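Local coordinates for MexT protein (Pseudomonas aeruginosa, PDB 6L33) that activates transcription of the MexEF-OprN efflux pump genes, probably by binding DNA as a LysR-type regulator whose regulatory domain is this chain, at residues G13-V18 against V62-E67; A72-V77 against E180-W185. One frame throughout, in Å; residues are numbered along the deposited sequence.

Contact 1: residues G13-V18 against V62-E67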
ATOM      1  N   GLY B  13      -6.922   0.284 -11.638  1.00 18.23           N
ATOM      2  CA  GLY B  13      -6.844  -0.124 -10.245  1.00 14.43           C
ATOM      3  C   GLY B  13      -6.178  -1.486 -10.133  1.00 17.71           C
ATOM      4  O   GLY B  13      -6.486  -2.401 -10.896  1.00 16.53           O
ATOM      5  N   LEU B  14      -5.260  -1.604  -9.178  1.00 13.75           N
ATOM      6  CA  LEU B  14      -4.508  -2.839  -9.026  1.00 11.54           C
ATOM      7  C   LEU B  14      -4.429  -3.229  -7.560  1.00 14.17           C
ATOM      8  O   LEU B  14      -4.193  -2.383  -6.693  1.00 11.12           O
ATOM      9  CB  LEU B  14      -3.087  -2.711  -9.598  1.00 14.07           C
ATOM     10  CG  LEU B  14      -2.928  -2.561 -11.111  1.00 24.93           C
ATOM     11  CD1 LEU B  14      -1.453  -2.474 -11.471  1.00 16.22           C
ATOM     12  CD2 LEU B  14      -3.605  -3.705 -11.862  1.00 14.52           C
ATOM     13  N   SER B  15      -4.639  -4.515  -7.295  1.00 13.76           N
ATOM     14  CA  SER B  15      -4.323  -5.066  -5.986  1.00 19.61           C
ATOM     15  C   SER B  15      -2.830  -4.914  -5.723  1.00 15.90           C
ATOM     16  O   SER B  15      -2.011  -4.939  -6.646  1.00 19.18           O
ATOM     17  CB  SER B  15      -4.740  -6.536  -5.917  1.00 15.22           C
ATOM     18  OG  SER B  15      -4.388  -7.111  -4.673  1.00 22.07           O
ATOM     19  N   ASP B  16      -2.474  -4.738  -4.448  1.00 23.42           N
ATOM     20  CA  ASP B  16      -1.093  -4.384  -4.131  1.00 24.20           C
ATOM     21  C   ASP B  16      -0.128  -5.525  -4.439  1.00 26.29           C
ATOM     22  O   ASP B  16       1.035  -5.273  -4.768  1.00 24.01           O
ATOM     23  CB  ASP B  16      -0.978  -3.941  -2.670  1.00 23.23           C
ATOM     24  CG  ASP B  16      -0.989  -5.099  -1.693  1.00 23.58           C
ATOM     25  OD1 ASP B  16      -2.079  -5.636  -1.412  1.00 29.73           O
ATOM     26  OD2 ASP B  16       0.094  -5.459  -1.190  1.00 27.36           O
ATOM     27  N   ASP B  17      -0.588  -6.775  -4.365  1.00 27.51           N
ATOM     28  CA  ASP B  17       0.279  -7.885  -4.744  1.00 23.27           C
ATOM     29  C   ASP B  17       0.398  -8.009  -6.260  1.00 25.33           C
ATOM     30  O   ASP B  17       1.495  -8.244  -6.779  1.00 23.19           O
ATOM     31  CB  ASP B  17      -0.231  -9.192  -4.130  1.00 30.98           C
ATOM     32  CG  ASP B  17      -1.705  -9.437  -4.402  1.00 26.76           C
ATOM     33  OD1 ASP B  17      -2.364  -8.545  -4.975  1.00 28.66           O
ATOM     34  OD2 ASP B  17      -2.206 -10.524  -4.039  1.00 25.45           O
ATOM     35  N   VAL B  18      -0.714  -7.836  -6.983  1.00 22.63           N
ATOM     36  CA  VAL B  18      -0.693  -7.913  -8.443  1.00 27.04           C
ATOM     37  C   VAL B  18       0.243  -6.867  -9.031  1.00 23.72           C
ATOM     38  O   VAL B  18       0.899  -7.107 -10.052  1.00 17.58           O
ATOM     39  CB  VAL B  18      -2.125  -7.762  -8.999  1.00 24.71           C
ATOM     40  CG1 VAL B  18      -2.110  -7.654 -10.521  1.00 25.41           C
ATOM     41  CG2 VAL B  18      -2.994  -8.924  -8.552  1.00 23.23           C
ATOM     42  N   VAL B  62      -7.548  -4.817 -11.895  1.00 12.22           N
ATOM     43  CA  VAL B  62      -7.121  -6.197 -11.700  1.00 22.76           C
ATOM     44  C   VAL B  62      -6.940  -6.383 -10.203  1.00 20.21           C
ATOM     45  O   VAL B  62      -5.962  -5.897  -9.620  1.00 19.50           O
ATOM     46  CB  VAL B  62      -5.835  -6.527 -12.467  1.00 25.75           C
ATOM     47  CG1 VAL B  62      -5.505  -8.007 -12.325  1.00 25.43           C
ATOM     48  CG2 VAL B  62      -5.987  -6.149 -13.930  1.00 18.69           C
ATOM     49  N   SER B  63      -7.878  -7.091  -9.585  1.00 15.95           N
ATOM     50  CA  SER B  63      -7.987  -7.136  -8.137  1.00 16.73           C
ATOM     51  C   SER B  63      -8.706  -8.415  -7.745  1.00 22.05           C
ATOM     52  O   SER B  63      -9.342  -9.069  -8.576  1.00 18.66           O
ATOM     53  CB  SER B  63      -8.749  -5.914  -7.606  1.00 16.94           C
ATOM     54  OG  SER B  63      -8.717  -5.851  -6.192  1.00 22.29           O
ATOM     55  N   TYR B  64      -8.588  -8.770  -6.469  1.00 13.94           N
ATOM     56  CA  TYR B  64      -9.566  -9.672  -5.886  1.00 13.83           C
ATOM     57  C   TYR B  64     -10.919  -8.979  -5.889  1.00 22.50           C
ATOM     58  O   TYR B  64     -11.026  -7.792  -5.567  1.00 20.27           O
ATOM     59  CB  TYR B  64      -9.163 -10.065  -4.466  1.00 17.47           C
ATOM     60  CG  TYR B  64      -7.790 -10.686  -4.390  1.00 22.55           C
ATOM     61  CD1 TYR B  64      -7.585 -12.011  -4.756  1.00 15.55           C
ATOM     62  CD2 TYR B  64      -6.697  -9.942  -3.973  1.00 15.84           C
ATOM     63  CE1 TYR B  64      -6.329 -12.580  -4.696  1.00 17.85           C
ATOM     64  CE2 TYR B  64      -5.438 -10.500  -3.910  1.00 19.46           C
ATOM     65  CZ  TYR B  64      -5.259 -11.820  -4.271  1.00 21.40           C
ATOM     66  OH  TYR B  64      -4.003 -12.377  -4.208  1.00 21.07           O
ATOM     67  N   THR B  65     -11.953  -9.705  -6.295  1.00 17.28           N
ATOM     68  CA  THR B  65     -13.279  -9.122  -6.429  1.00 22.89           C
ATOM     69  C   THR B  65     -14.308 -10.019  -5.766  1.00 19.64           C
ATOM     70  O   THR B  65     -14.203 -11.248  -5.816  1.00 19.71           O
ATOM     71  CB  THR B  65     -13.657  -8.908  -7.901  1.00 25.31           C
ATOM     72  OG1 THR B  65     -13.627 -10.165  -8.587  1.00 33.58           O
ATOM     73  CG2 THR B  65     -12.689  -7.940  -8.573  1.00 24.48           C
ATOM     74  N   ASP B  66     -15.306  -9.390  -5.141  1.00 24.22           N
ATOM     75  CA  ASP B  66     -16.432 -10.113  -4.581  1.00 21.14           C
ATOM     76  C   ASP B  66     -17.643  -9.759  -5.423  1.00 30.01           C
ATOM     77  O   ASP B  66     -17.940 -10.465  -6.407  1.00 24.84           O
ATOM     78  CB  ASP B  66     -16.584  -9.785  -3.088  1.00 22.75           C
ATOM     79  CG  ASP B  66     -17.686 -10.586  -2.422  1.00 27.64           C
ATOM     80  OD1 ASP B  66     -18.256 -11.484  -3.076  1.00 20.98           O
ATOM     81  OD2 ASP B  66     -17.981 -10.316  -1.239  1.00 29.63           O
ATOM     82  N   GLU B  67     -18.367  -8.686  -5.115  1.00 20.67           N
ATOM     83  CA  GLU B  67     -19.472  -8.225  -5.940  1.00 19.91           C
ATOM     84  C   GLU B  67     -19.072  -6.965  -6.699  1.00 30.31           C
ATOM     85  O   GLU B  67     -18.246  -6.174  -6.233  1.00 21.82           O
ATOM     86  CB  GLU B  67     -20.718  -7.944  -5.096  1.00 22.37           C
ATOM     87  CG  GLU B  67     -21.015  -9.005  -4.052  1.00 26.30           C
ATOM     88  CD  GLU B  67     -21.769 -10.190  -4.623  1.00 31.89           C
ATOM     89  OE1 GLU B  67     -22.004 -11.160  -3.872  1.00 39.94           O
ATOM     90  OE2 GLU B  67     -22.125 -10.152  -5.821  1.00 35.51           O
TER
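V62 meets L14 and V18 with its side chain and G13 and S15 with its backbone. L14 and V62 form the parallel pairing of strands 9-14 and 60-62 in one lobe of this periplasmic-binding-protein-like domain. V62 N donates to G13 O at 2.8 Å, and S15 N returns a bond to V62 O at 3.0 Å. The V62 and L14 side chains lie side by side on one face, with L14 CD2 3.6 Å from V62 CB. V62 CG1 stands anti to the backbone N (chi1 -175°) and touches V18 CG1 at 3.9 Å; the two side chains cross at about a right angle.

Further along both segments, Y64 and D17 reach toward each other tip to tip. The phenol OH of Y64 donates to D17 OD2 at 2.6 Å, nearly along the carboxylate C-O axis. OD2 lies at the ring edge, and the two planes are 40° apart. S15 OG sits 3.6 Å from Y64 CE2. Its approach to D17 OD1 is doubtfully short.

L14 packs on V41 of strand 38-43, V18 and Y64 touch L181 of strand 181-186, and Y156 of helix 155-164 packs against D17, V18 and Y64.

Contact 2: residues A72-V77 against E180-W185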
ATOM      1  N   ALA B  72     -21.155  -3.407 -14.959  1.00 42.52           N
ATOM      2  CA  ALA B  72     -19.738  -3.741 -14.968  1.00 40.98           C
ATOM      3  C   ALA B  72     -19.535  -5.125 -15.563  1.00 27.92           C
ATOM      4  O   ALA B  72     -20.251  -6.067 -15.213  1.00 37.26           O
ATOM      5  CB  ALA B  72     -19.145  -3.686 -13.554  1.00 38.73           C
ATOM      6  N   LYS B  73     -18.565  -5.237 -16.466  1.00 27.38           N
ATOM      7  CA  LYS B  73     -18.142  -6.513 -17.019  1.00 26.91           C
ATOM      8  C   LYS B  73     -16.916  -7.010 -16.264  1.00 31.24           C
ATOM      9  O   LYS B  73     -16.136  -6.220 -15.727  1.00 26.92           O
ATOM     10  CB  LYS B  73     -17.826  -6.390 -18.513  1.00 35.10           C
ATOM     11  CG  LYS B  73     -19.052  -6.302 -19.416  1.00 36.97           C
ATOM     12  CD  LYS B  73     -19.450  -7.673 -19.948  1.00 38.36           C
ATOM     13  CE  LYS B  73     -19.787  -7.622 -21.433  1.00 40.62           C
ATOM     14  NZ  LYS B  73     -21.094  -6.958 -21.699  1.00 46.53           N
ATOM     15  N   ARG B  74     -16.750  -8.329 -16.222  1.00 26.14           N
ATOM     16  CA  ARG B  74     -15.648  -8.906 -15.467  1.00 34.27           C
ATOM     17  C   ARG B  74     -15.140 -10.153 -16.171  1.00 37.77           C
ATOM     18  O   ARG B  74     -15.857 -10.799 -16.941  1.00 39.18           O
ATOM     19  CB  ARG B  74     -16.058  -9.229 -14.023  1.00 29.28           C
ATOM     20  CG  ARG B  74     -16.423 -10.682 -13.774  1.00 38.88           C
ATOM     21  CD  ARG B  74     -17.298 -10.826 -12.537  1.00 37.07           C
ATOM     22  NE  ARG B  74     -16.516 -10.886 -11.304  1.00 32.81           N
ATOM     23  CZ  ARG B  74     -17.045 -10.874 -10.084  1.00 41.27           C
ATOM     24  NH1 ARG B  74     -18.360 -10.802  -9.930  1.00 46.28           N
ATOM     25  NH2 ARG B  74     -16.260 -10.933  -9.017  1.00 33.55           N
ATOM     26  N   LYS B  75     -13.882 -10.482 -15.889  1.00 32.13           N
ATOM     27  CA  LYS B  75     -13.202 -11.624 -16.484  1.00 22.18           C
ATOM     28  C   LYS B  75     -12.290 -12.227 -15.430  1.00 32.87           C
ATOM     29  O   LYS B  75     -11.408 -11.538 -14.906  1.00 28.11           O
ATOM     30  CB  LYS B  75     -12.402 -11.199 -17.723  1.00 25.93           C
ATOM     31  CG  LYS B  75     -11.273 -12.137 -18.116  1.00 32.29           C
ATOM     32  CD  LYS B  75     -10.646 -11.704 -19.436  1.00 34.85           C
ATOM     33  CE  LYS B  75      -9.545 -12.655 -19.878  1.00 47.28           C
ATOM     34  NZ  LYS B  75      -8.219 -12.281 -19.311  1.00 50.65           N
ATOM     35  N   THR B  76     -12.515 -13.497 -15.100  1.00 25.15           N
ATOM     36  CA  THR B  76     -11.637 -14.182 -14.163  1.00 20.71           C
ATOM     37  C   THR B  76     -10.246 -14.314 -14.769  1.00 28.35           C
ATOM     38  O   THR B  76     -10.093 -14.775 -15.903  1.00 29.98           O
ATOM     39  CB  THR B  76     -12.190 -15.563 -13.809  1.00 20.03           C
ATOM     40  OG1 THR B  76     -13.424 -15.421 -13.096  1.00 25.66           O
ATOM     41  CG2 THR B  76     -11.198 -16.331 -12.942  1.00 23.72           C
ATOM     42  N   VAL B  77      -9.232 -13.891 -14.020  1.00 22.59           N
ATOM     43  CA  VAL B  77      -7.852 -14.054 -14.452  1.00 24.38           C
ATOM     44  C   VAL B  77      -7.110 -15.118 -13.653  1.00 18.03           C
ATOM     45  O   VAL B  77      -6.127 -15.675 -14.167  1.00 26.07           O
ATOM     46  CB  VAL B  77      -7.085 -12.714 -14.414  1.00 35.25           C
ATOM     47  CG1 VAL B  77      -7.943 -11.595 -14.985  1.00 28.03           C
ATOM     48  CG2 VAL B  77      -6.640 -12.379 -13.001  1.00 26.92           C
ATOM     49  N   GLU B 180     -11.590 -14.753  -6.120  1.00 22.35           N
ATOM     50  CA  GLU B 180     -10.921 -14.801  -7.411  1.00 21.80           C
ATOM     51  C   GLU B 180     -10.152 -13.510  -7.675  1.00 16.18           C
ATOM     52  O   GLU B 180     -10.535 -12.429  -7.222  1.00 17.51           O
ATOM     53  CB  GLU B 180     -11.956 -15.008  -8.518  1.00 15.60           C
ATOM     54  CG  GLU B 180     -13.109 -14.004  -8.420  1.00 33.91           C
ATOM     55  CD  GLU B 180     -14.103 -14.102  -9.562  1.00 49.86           C
ATOM     56  OE1 GLU B 180     -14.287 -13.095 -10.280  1.00 44.72           O
ATOM     57  OE2 GLU B 180     -14.707 -15.180  -9.737  1.00 49.06           O
ATOM     58  N   LEU B 181      -9.054 -13.629  -8.416  1.00 16.12           N
ATOM     59  CA  LEU B 181      -8.474 -12.469  -9.080  1.00 21.29           C
ATOM     60  C   LEU B 181      -9.247 -12.226 -10.370  1.00 25.20           C
ATOM     61  O   LEU B 181      -9.438 -13.150 -11.167  1.00 17.62           O
ATOM     62  CB  LEU B 181      -6.990 -12.685  -9.381  1.00 26.71           C
ATOM     63  CG  LEU B 181      -5.946 -12.269  -8.340  1.00 26.41           C
ATOM     64  CD1 LEU B 181      -4.541 -12.479  -8.890  1.00 20.50           C
ATOM     65  CD2 LEU B 181      -6.142 -10.825  -7.895  1.00 22.33           C
ATOM     66  N   SER B 182      -9.713 -10.996 -10.564  1.00 18.49           N
ATOM     67  CA  SER B 182     -10.548 -10.662 -11.706  1.00 20.93           C
ATOM     68  C   SER B 182      -9.992  -9.450 -12.436  1.00 25.31           C
ATOM     69  O   SER B 182      -9.294  -8.617 -11.852  1.00 18.17           O
ATOM     70  CB  SER B 182     -11.995 -10.356 -11.287  1.00 18.03           C
ATOM     71  OG  SER B 182     -12.706 -11.533 -10.954  1.00 32.97           O
HETATM   72  N   MSE B 183     -10.306  -9.368 -13.724  1.00 22.05           N
HETATM   73  CA  MSE B 183     -10.240  -8.102 -14.433  1.00 25.45           C
HETATM   74  C   MSE B 183     -11.666  -7.618 -14.592  1.00 22.25           C
HETATM   75  O   MSE B 183     -12.511  -8.336 -15.122  1.00 24.28           O
HETATM   76  CB  MSE B 183      -9.563  -8.226 -15.796  1.00 22.79           C
HETATM   77  CG  MSE B 183      -9.592  -6.916 -16.572  1.00 26.13           C
HETATM   78 SE   MSE B 183      -8.742  -6.971 -18.323  1.00 58.88          SE
HETATM   79  CE  MSE B 183      -7.085  -7.859 -17.828  1.00 38.18           C
ATOM     80  N   ALA B 184     -11.944  -6.410 -14.117  1.00 14.36           N
ATOM     81  CA  ALA B 184     -13.296  -5.878 -14.135  1.00 20.85           C
ATOM     82  C   ALA B 184     -13.286  -4.473 -14.710  1.00 23.26           C
ATOM     83  O   ALA B 184     -12.387  -3.675 -14.421  1.00 21.42           O
ATOM     84  CB  ALA B 184     -13.914  -5.865 -12.734  1.00 20.58           C
ATOM     85  N   TRP B 185     -14.292  -4.179 -15.526  1.00 19.97           N
ATOM     86  CA  TRP B 185     -14.435  -2.862 -16.121  1.00 24.89           C
ATOM     87  C   TRP B 185     -15.919  -2.559 -16.253  1.00 22.70           C
ATOM     88  O   TRP B 185     -16.773  -3.435 -16.106  1.00 28.53           O
ATOM     89  CB  TRP B 185     -13.712  -2.774 -17.472  1.00 18.22           C
ATOM     90  CG  TRP B 185     -14.243  -3.694 -18.529  1.00 20.36           C
ATOM     91  CD1 TRP B 185     -15.122  -3.377 -19.523  1.00 24.46           C
ATOM     92  CD2 TRP B 185     -13.914  -5.080 -18.713  1.00 24.02           C
ATOM     93  NE1 TRP B 185     -15.367  -4.477 -20.309  1.00 20.63           N
ATOM     94  CE2 TRP B 185     -14.637  -5.535 -19.834  1.00 29.22           C
ATOM     95  CE3 TRP B 185     -13.080  -5.977 -18.039  1.00 24.15           C
ATOM     96  CZ2 TRP B 185     -14.555  -6.848 -20.294  1.00 29.14           C
ATOM     97  CZ3 TRP B 185     -12.998  -7.282 -18.497  1.00 30.95           C
ATOM     98  CH2 TRP B 185     -13.733  -7.704 -19.614  1.00 31.13           C
TER
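K73 to V77 pair with W185 to L181 as antiparallel strands, their N-to-C directions 155° apart. Strand 72-78 is the outermost strand of its sheet within this chain. K73-W185 and K75-M183 are hydrogen-bonded pairs; R74-A184 and T76-S182 are non-hydrogen-bonded. K73 N meets W185 O at 2.6 Å, and W185 N meets K73 O at 2.8 Å. K75 and M183 bond both ways in the same manner. V77 N to L181 O, 3.0 Å, adds a fifth bond.

W185 carries the largest buried area of the contact. Its CG sits between the backbone N and the carbonyl carbon (chi1 63°), and the indole lies on the K73 and K75 face. K73 CB lies over one ring face in a CH-pi contact, 3.8 Å from the centroid of the five-membered ring. K75 CB comes instead to the ring edge, 4.0 Å from W185 CZ3. W185 NE1 bonds D190 OD1. Selenomethionine M183 shares this face and packs on helix 193-203. V77 CG1 lies 3.8 Å from M183 CB, and V77 CG2 touches L181 CB at 3.6 Å.

R74, on the face of A184 and T76, crosses E180 at about a right angle, the guanidinium and carboxylate planes 74° apart. A salt bridge joins R74 NH2 to E180 OE1 at 3.2 Å, although the place of OE1 is less sure. R74 NH2 also bonds T65 OG1 and D66 O.

The K73 side thus adds a CH-pi contact and the R74 side a tentative charge pair. The five main-chain bonds carry the pairing.

In the fold
From the N terminus, 13-18 begins within strand 9-14. The chain then passes through helix 18-33, strand 38-43, helix 49-55 and strand 60-62 before contact 1 closes at 62-67. Contact 2 opens next, at 72-77, so the two closures lie in series. The second is longer. It takes in the whole other five-stranded sheet before the chain returns at 180-185. Both contacts belong to one mixed sheet, in which strand 181-186 lies between 60-62 and the outermost strand 72-78. They meet directly: S63 O lies 2.8 Å from S182 N. Two such sheet-bearing lobes are characteristic of LysR regulatory domains.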